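Local coordinates for DNA-damage inducible protein DDI1-like protein (Leishmania major, PDB 5YQ8), which is the retroviral protease-like domain of a Ddi1 protein, a dimeric retropepsin-type fold that probably acts as an aspartic endopeptidase, at residues 3-8 against 18-23; 32-37 against 87-92; 74-79 against 98-103. One frame throughout, in Å; residues are numbered along the deposited sequence.

Contact 1 (3-8 against 18-23); sequences VTMLYV and KAFVDS
Tyr7 lies across Phe20 where the chain of 3-8 pairs with that of 18-23. The two form an antiparallel non-hydrogen-bonded pair, with CA atoms 4.5 Å apart and both side chains on one face of the sheet. Val8 and Ala19 make the next pair, hydrogen-bonded in both directions, with Ala19 N 2.8 Å from Val8 O. Before it, Val21 N donates an almost straight bond to Leu6 O (3.0 Å, 169° at the hydrogen).

The Tyr7 side chain can be followed outward. CB sits near Ala19 O. CD2 meets Lys18 CD at 3.5 Å, and CE2 comes near Phe20 CB. CE1 and CZ are the Tyr7 atoms nearest to Phe20 CD1, CZ at 3.4 Å. OH is still near that carbon, and Met88 also touches the tyrosine. Phe20 CD1 lies over one Tyr7 face, toward the rim, and the ring planes meet obliquely, at 55°. Phe20 has CG anti to its backbone N (chi1 -173°), beside the carbonyl carbon, and the ring's in-plane edge receives Met5 CB at 3.6 Å from CE1. Lys18 NZ bonds Leu126 O.

On the other face, Val8 CG2 touches Val21 CG2 at 4.0 Å, and Ile92 packs there too. These strands form the N-terminal beta hairpin of the retropepsin fold. Its second strand leads into Asp22, the active-site aspartate, whose OD1 lies close to OD1 of Asp22 in the second subunit.

Contact 2 (32-37 against 87-92); sequences KRTAER and AMDLII
Helix 32-37 comes nearest to the turn before strand 90-92 at Thr34 and Asp89, whose CA atoms are 5.9 Å apart, and no backbone hydrogen bond joins the two segments. Asp89 points at the helix, with CG anti to its carbonyl carbon (chi1 -68°) and near Thr34 OG1, and works through both carboxylate oxygens. OD2 forms a salt bridge with Arg37 NH2 at 3.2 Å, the guanidinium and carboxylate planes being turned 46° apart. OD1 has a long salt bridge to Arg33 NH1, at 3.6 Å. A water beside the pair bridges Arg33 NH1 and Asp89 OD1, but both distances, 2.5 Å, are doubtfully short. Thr34 OG1 stands across the aspartate stem, 3.4 Å from Asp89 CB. It also accepts a hydrogen bond from Arg37 NH2 (3.3 Å), so this nitrogen serves both groups. Two arginines around one carboxylate would be expected to favour its charged form.

Asn31, at the end of strand 29-31, links both sides: its OD1 bonds Thr34 OG1 and its ND2 bonds Asp89 OD1. Arg37 NH1 reaches Leu16 O of strand 15-21. The network thus ties the short helix to three strands of the main sheet, 15-21, 29-31 and 90-92, at the surface.

Contact 3 (74-79 against 98-103); sequences MYIPFA and KRHQMM
Strand 74-79 runs past the end of helix 94-99, with CA atoms of Ile76 and His100 8.1 Å apart, so side chains bridge the gap. His100 is the first residue to leave the helical backbone. Gln101, with positive phi, is the C' residue of the Schellman motif that ends the helix.

The imidazole of His100 reaches the strand. Ile76 CG2 sits over the centre of one face in a CH-pi contact, 3.3 Å from the ring centroid and close to the ring normal. Arg99 CG lies over the opposite face, so the ring is held between two aliphatic groups. Pro77 O is in the ring plane at its edge. It accepts a weak hydrogen bond from His100 NE2, at 2.9 Å but bent to 123° at the hydrogen. The same nitrogen also has a weak bond to Gln96 OE1. Pro77 CD touches His100 CE1 at 3.7 Å, and Pro77 CG meets Arg99 NH2 at 4.1 Å. Deeper in, Met102 holds its chain extended beyond CG (chi2 179°), and CE comes 4.0 Å from Phe78 CZ. The Phe78 and His100 rings are nearly parallel, at 25°, but slid apart with little overlap.

The chemistry is thus mostly apolar. The clamp on both faces limits the tilt of the imidazole, and NE2 is shared by two weak hydrogen bonds, an arrangement consistent with a proton on that nitrogen.

Overall arrangement
Contacts 1, 2 and 3 all reach the six-stranded mixed sheet. Contact 1 closes first along the chain. Contacts 2 and 3 then alternate: 32-37, 74-79, 87-92, 98-103. The centres of contacts 1 and 2 are about 14 Å apart, and strands 15-21 and 90-92 join them as neighbours, probably hydrogen-bonded between Phe20 and Leu90 and Ile92. Contacts 2 and 3, about 17 Å between centres and on opposite sides of the chain's centre, meet through Ile92 and Phe78. Contacts 1 and 3 do not touch each other, yet both reach the second subunit. The sheet thus carries the strand leading to Asp22 and those meeting helix 32-37 and, through strand 74-83, the end of helix 94-99.

Contact 1 (3-8 against 18-23)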
# COMPACT_ATOMS: atom_id res chain seq x y z
N VAL A 3 8.04 9.39 6.39
CA VAL A 3 7.60 9.89 5.08
C VAL A 3 6.12 10.25 5.09
O VAL A 3 5.37 9.72 5.85
CB VAL A 3 7.90 8.95 3.88
CG1 VAL A 3 9.40 8.73 3.69
CG2 VAL A 3 7.18 7.61 4.01
N THR A 4 5.75 11.18 4.22
CA THR A 4 4.35 11.45 3.90
C THR A 4 3.65 10.22 3.27
O THR A 4 4.14 9.62 2.37
CB THR A 4 4.27 12.63 2.94
OG1 THR A 4 4.88 13.75 3.58
CG2 THR A 4 2.80 12.98 2.55
N MET A 5 2.47 9.90 3.71
CA MET A 5 1.72 8.77 3.07
C MET A 5 1.11 9.29 1.80
O MET A 5 1.03 10.49 1.66
CB MET A 5 0.62 8.22 3.99
CG MET A 5 1.08 7.91 5.38
SD MET A 5 2.04 6.40 5.58
CE MET A 5 3.66 7.03 5.45
N LEU A 6 0.68 8.43 0.89
CA LEU A 6 0.27 8.84 -0.48
C LEU A 6 -1.23 9.12 -0.52
O LEU A 6 -2.03 8.23 -0.30
CB LEU A 6 0.56 7.75 -1.54
CG LEU A 6 2.00 7.28 -1.61
CD1 LEU A 6 2.22 6.31 -2.80
CD2 LEU A 6 2.95 8.51 -1.71
N TYR A 7 -1.58 10.38 -0.78
CA TYR A 7 -2.96 10.79 -1.08
C TYR A 7 -3.03 11.54 -2.40
O TYR A 7 -2.14 12.26 -2.74
CB TYR A 7 -3.51 11.67 0.03
CG TYR A 7 -3.74 10.94 1.32
CD1 TYR A 7 -2.68 10.66 2.22
CD2 TYR A 7 -5.03 10.62 1.71
CE1 TYR A 7 -2.93 9.99 3.39
CE2 TYR A 7 -5.27 9.98 2.92
CZ TYR A 7 -4.24 9.65 3.73
OH TYR A 7 -4.58 9.06 4.87
N VAL A 8 -4.08 11.32 -3.15
CA VAL A 8 -4.44 12.13 -4.27
C VAL A 8 -5.79 12.79 -4.08
O VAL A 8 -6.70 12.21 -3.47
CB VAL A 8 -4.41 11.32 -5.54
CG1 VAL A 8 -2.98 10.94 -5.89
CG2 VAL A 8 -5.35 10.09 -5.46
N LYS A 18 -10.16 13.60 -0.82
CA LYS A 18 -8.84 13.07 -0.92
C LYS A 18 -8.83 11.55 -0.68
O LYS A 18 -9.58 11.04 0.15
CB LYS A 18 -7.87 13.76 0.02
CG LYS A 18 -7.93 13.40 1.49
CD LYS A 18 -6.61 13.73 2.15
CE LYS A 18 -6.75 13.55 3.64
NZ LYS A 18 -7.81 14.43 4.27
N ALA A 19 -8.01 10.85 -1.46
CA ALA A 19 -8.03 9.39 -1.54
C ALA A 19 -6.66 8.84 -1.20
O ALA A 19 -5.68 9.23 -1.79
CB ALA A 19 -8.43 8.93 -2.95
N PHE A 20 -6.61 7.92 -0.26
CA PHE A 20 -5.38 7.18 0.11
C PHE A 20 -5.04 6.05 -0.86
O PHE A 20 -5.92 5.27 -1.17
CB PHE A 20 -5.59 6.58 1.47
CG PHE A 20 -4.37 5.92 2.07
CD1 PHE A 20 -3.29 6.69 2.46
CD2 PHE A 20 -4.34 4.53 2.31
CE1 PHE A 20 -2.21 6.10 3.10
CE2 PHE A 20 -3.24 3.95 2.90
CZ PHE A 20 -2.16 4.73 3.27
N VAL A 21 -3.80 6.02 -1.31
CA VAL A 21 -3.36 5.08 -2.35
C VAL A 21 -2.55 3.96 -1.70
O VAL A 21 -1.36 4.18 -1.38
CB VAL A 21 -2.50 5.77 -3.41
CG1 VAL A 21 -1.94 4.74 -4.40
CG2 VAL A 21 -3.28 6.89 -4.13
N ASP A 22 -3.17 2.80 -1.52
CA ASP A 22 -2.69 1.70 -0.64
C ASP A 22 -2.50 0.45 -1.42
O ASP A 22 -3.46 -0.23 -1.68
CB ASP A 22 -3.72 1.46 0.46
CG ASP A 22 -3.25 0.56 1.58
OD1 ASP A 22 -2.17 -0.05 1.46
OD2 ASP A 22 -4.02 0.45 2.58
N SER A 23 -1.29 0.13 -1.82
CA SER A 23 -1.03 -1.03 -2.68
C SER A 23 -1.13 -2.33 -1.93
O SER A 23 -1.31 -3.36 -2.53
CB SER A 23 0.33 -0.90 -3.38
OG SER A 23 1.44 -1.32 -2.57

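Contact 2 (32-37 against 87-92)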
# COMPACT_ATOMS: atom_id res chain seq x y z
N LYS A 32 -18.85 6.13 5.49
CA LYS A 32 -20.27 6.51 5.35
C LYS A 32 -20.44 8.01 5.17
O LYS A 32 -21.27 8.45 4.36
CB LYS A 32 -21.09 6.07 6.57
CG LYS A 32 -22.57 6.47 6.49
CD LYS A 32 -23.43 5.77 7.52
CE LYS A 32 -24.87 6.27 7.48
NZ LYS A 32 -25.74 5.30 8.26
N ARG A 33 -19.61 8.77 5.88
CA ARG A 33 -19.71 10.21 5.93
C ARG A 33 -19.45 10.75 4.57
O ARG A 33 -20.13 11.72 4.18
CB ARG A 33 -18.71 10.81 6.95
CG ARG A 33 -18.80 12.34 7.10
CD ARG A 33 -17.98 12.84 8.29
NE ARG A 33 -16.87 11.91 8.56
CZ ARG A 33 -15.65 11.98 8.03
NH1 ARG A 33 -15.32 12.98 7.20
NH2 ARG A 33 -14.72 11.04 8.35
N THR A 34 -18.46 10.18 3.86
CA THR A 34 -18.08 10.70 2.53
C THR A 34 -19.15 10.44 1.49
O THR A 34 -19.55 11.34 0.73
CB THR A 34 -16.78 10.11 2.09
OG1 THR A 34 -15.78 10.63 2.95
CG2 THR A 34 -16.44 10.55 0.63
N ALA A 35 -19.63 9.21 1.45
CA ALA A 35 -20.67 8.85 0.50
C ALA A 35 -21.93 9.66 0.79
O ALA A 35 -22.61 10.08 -0.12
CB ALA A 35 -20.93 7.36 0.54
N GLU A 36 -22.26 9.84 2.06
CA GLU A 36 -23.31 10.80 2.42
C GLU A 36 -22.96 12.21 1.93
O GLU A 36 -23.78 12.96 1.37
CB GLU A 36 -23.56 10.80 3.94
CG GLU A 36 -24.49 9.68 4.45
CD GLU A 36 -24.60 9.58 5.99
OE1 GLU A 36 -23.57 9.68 6.69
OE2 GLU A 36 -25.73 9.43 6.50
N ARG A 37 -21.71 12.59 2.08
CA ARG A 37 -21.28 13.93 1.64
C ARG A 37 -21.28 14.08 0.12
O ARG A 37 -21.38 15.18 -0.38
CB ARG A 37 -19.94 14.25 2.27
CG ARG A 37 -19.33 15.61 1.96
CD ARG A 37 -18.17 15.85 2.94
NE ARG A 37 -17.14 14.81 2.89
CZ ARG A 37 -16.15 14.74 1.99
NH1 ARG A 37 -15.95 15.67 1.06
NH2 ARG A 37 -15.33 13.74 2.05
N ALA A 87 -11.45 6.15 9.48
CA ALA A 87 -10.75 7.42 9.68
C ALA A 87 -10.60 8.13 8.35
O ALA A 87 -10.81 9.37 8.29
CB ALA A 87 -9.38 7.20 10.33
N MET A 88 -10.30 7.34 7.29
CA MET A 88 -9.90 7.85 5.98
C MET A 88 -11.08 7.85 5.04
O MET A 88 -11.77 6.83 4.88
CB MET A 88 -8.75 7.03 5.37
CG MET A 88 -7.56 7.04 6.28
SD MET A 88 -6.10 6.49 5.42
CE MET A 88 -6.38 4.74 5.14
N ASP A 89 -11.29 9.00 4.39
CA ASP A 89 -12.46 9.21 3.55
C ASP A 89 -12.56 8.12 2.48
O ASP A 89 -13.59 7.48 2.34
CB ASP A 89 -12.42 10.59 2.93
CG ASP A 89 -12.61 11.69 3.98
OD1 ASP A 89 -12.76 11.31 5.21
OD2 ASP A 89 -12.68 12.91 3.57
N LEU A 90 -11.46 7.89 1.77
CA LEU A 90 -11.47 7.04 0.62
C LEU A 90 -10.11 6.42 0.50
O LEU A 90 -9.06 7.13 0.57
CB LEU A 90 -11.80 7.88 -0.63
CG LEU A 90 -11.95 7.13 -1.93
CD1 LEU A 90 -12.97 6.01 -1.85
CD2 LEU A 90 -12.34 8.12 -3.01
N ILE A 91 -10.13 5.10 0.29
CA ILE A 91 -8.98 4.31 0.05
C ILE A 91 -9.05 3.73 -1.38
O ILE A 91 -10.04 3.01 -1.73
CB ILE A 91 -8.87 3.19 1.08
CG1 ILE A 91 -8.99 3.82 2.47
CG2 ILE A 91 -7.54 2.52 0.93
CD1 ILE A 91 -8.97 2.87 3.63
N ILE A 92 -8.05 4.09 -2.20
CA ILE A 92 -7.80 3.48 -3.47
C ILE A 92 -7.00 2.18 -3.22
O ILE A 92 -5.83 2.23 -2.90
CB ILE A 92 -7.05 4.42 -4.36
CG1 ILE A 92 -7.91 5.63 -4.65
CG2 ILE A 92 -6.73 3.75 -5.71
CD1 ILE A 92 -7.25 6.60 -5.59
O HOH W 1 -12.92 13.24 6.74

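Contact 3 (74-79 against 98-103)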
# COMPACT_ATOMS: atom_id res chain seq x y z
N MET A 74 -10.02 12.76 -15.47
CA MET A 74 -10.79 11.81 -16.25
C MET A 74 -11.85 11.27 -15.38
O MET A 74 -11.66 11.10 -14.18
CB MET A 74 -9.92 10.66 -16.73
CG MET A 74 -8.82 11.01 -17.69
SD MET A 74 -7.90 9.49 -18.10
CE MET A 74 -7.21 9.08 -16.54
N TYR A 75 -13.03 11.03 -15.96
CA TYR A 75 -14.09 10.23 -15.24
C TYR A 75 -13.76 8.77 -15.20
O TYR A 75 -13.68 8.17 -16.24
CB TYR A 75 -15.47 10.48 -15.88
CG TYR A 75 -16.01 11.80 -15.41
CD1 TYR A 75 -15.60 12.98 -16.03
CD2 TYR A 75 -16.85 11.89 -14.31
CE1 TYR A 75 -16.05 14.22 -15.60
CE2 TYR A 75 -17.29 13.14 -13.85
CZ TYR A 75 -16.89 14.30 -14.52
OH TYR A 75 -17.30 15.54 -14.07
N ILE A 76 -13.54 8.21 -14.01
CA ILE A 76 -13.11 6.83 -13.82
C ILE A 76 -14.13 6.05 -12.96
O ILE A 76 -14.45 6.47 -11.86
CB ILE A 76 -11.74 6.80 -13.13
CG1 ILE A 76 -10.74 7.26 -14.13
CG2 ILE A 76 -11.36 5.39 -12.68
CD1 ILE A 76 -9.72 8.14 -13.51
N PRO A 77 -14.63 4.91 -13.44
CA PRO A 77 -15.63 4.20 -12.69
C PRO A 77 -14.98 3.44 -11.56
O PRO A 77 -14.13 2.56 -11.83
CB PRO A 77 -16.24 3.24 -13.73
CG PRO A 77 -15.18 3.05 -14.73
CD PRO A 77 -14.37 4.28 -14.74
N PHE A 78 -15.37 3.76 -10.30
CA PHE A 78 -14.97 3.07 -9.11
C PHE A 78 -16.05 2.18 -8.54
O PHE A 78 -17.22 2.43 -8.67
CB PHE A 78 -14.56 4.06 -8.03
CG PHE A 78 -13.08 4.43 -8.11
CD1 PHE A 78 -12.59 5.15 -9.21
CD2 PHE A 78 -12.19 4.01 -7.12
CE1 PHE A 78 -11.26 5.45 -9.32
CE2 PHE A 78 -10.84 4.33 -7.23
CZ PHE A 78 -10.39 5.05 -8.33
N ALA A 79 -15.62 1.12 -7.86
CA ALA A 79 -16.47 0.27 -7.01
C ALA A 79 -15.74 0.13 -5.69
O ALA A 79 -14.49 -0.08 -5.67
CB ALA A 79 -16.67 -1.09 -7.58
N LYS A 98 -5.20 -1.80 -10.04
CA LYS A 98 -5.18 -2.78 -11.11
C LYS A 98 -6.27 -2.66 -12.15
O LYS A 98 -6.02 -2.72 -13.32
CB LYS A 98 -5.18 -4.20 -10.53
CG LYS A 98 -3.94 -4.55 -9.75
CD LYS A 98 -3.77 -6.06 -9.83
CE LYS A 98 -2.34 -6.49 -9.76
NZ LYS A 98 -2.38 -7.91 -9.45
N ARG A 99 -7.48 -2.37 -11.76
CA ARG A 99 -8.56 -2.24 -12.74
C ARG A 99 -8.32 -1.14 -13.79
O ARG A 99 -8.69 -1.25 -14.95
CB ARG A 99 -9.87 -1.98 -11.96
CG ARG A 99 -10.99 -1.39 -12.76
CD ARG A 99 -11.43 -2.38 -13.84
NE ARG A 99 -12.42 -1.68 -14.61
CZ ARG A 99 -12.17 -0.92 -15.66
NH1 ARG A 99 -10.94 -0.79 -16.14
NH2 ARG A 99 -13.16 -0.25 -16.21
N HIS A 100 -7.72 -0.06 -13.35
CA HIS A 100 -7.42 1.06 -14.23
C HIS A 100 -5.93 1.19 -14.59
O HIS A 100 -5.51 2.20 -15.16
CB HIS A 100 -7.94 2.37 -13.60
CG HIS A 100 -9.38 2.30 -13.23
ND1 HIS A 100 -10.38 2.33 -14.17
CD2 HIS A 100 -9.97 2.16 -12.03
CE1 HIS A 100 -11.55 2.23 -13.55
NE2 HIS A 100 -11.32 2.10 -12.25
N GLN A 101 -5.17 0.13 -14.32
CA GLN A 101 -3.80 -0.02 -14.78
C GLN A 101 -2.97 1.20 -14.39
O GLN A 101 -2.21 1.72 -15.19
CB GLN A 101 -3.81 -0.22 -16.28
CG GLN A 101 -4.60 -1.44 -16.74
CD GLN A 101 -4.56 -1.58 -18.22
OE1 GLN A 101 -4.02 -0.71 -18.92
NE2 GLN A 101 -5.19 -2.64 -18.74
N MET A 102 -3.14 1.64 -13.15
CA MET A 102 -2.47 2.82 -12.64
C MET A 102 -1.00 2.55 -12.40
O MET A 102 -0.53 1.42 -12.39
CB MET A 102 -3.18 3.34 -11.34
CG MET A 102 -4.59 3.80 -11.59
SD MET A 102 -5.35 4.37 -10.06
CE MET A 102 -7.11 4.33 -10.44
N MET A 103 -0.27 3.65 -12.19
CA MET A 103 1.13 3.63 -11.95
C MET A 103 1.38 4.54 -10.76
O MET A 103 0.99 5.72 -10.75
CB MET A 103 1.90 4.07 -13.20
CG MET A 103 1.73 3.18 -14.47
SD MET A 103 2.14 3.91 -16.09
CE MET A 103 1.40 2.78 -17.26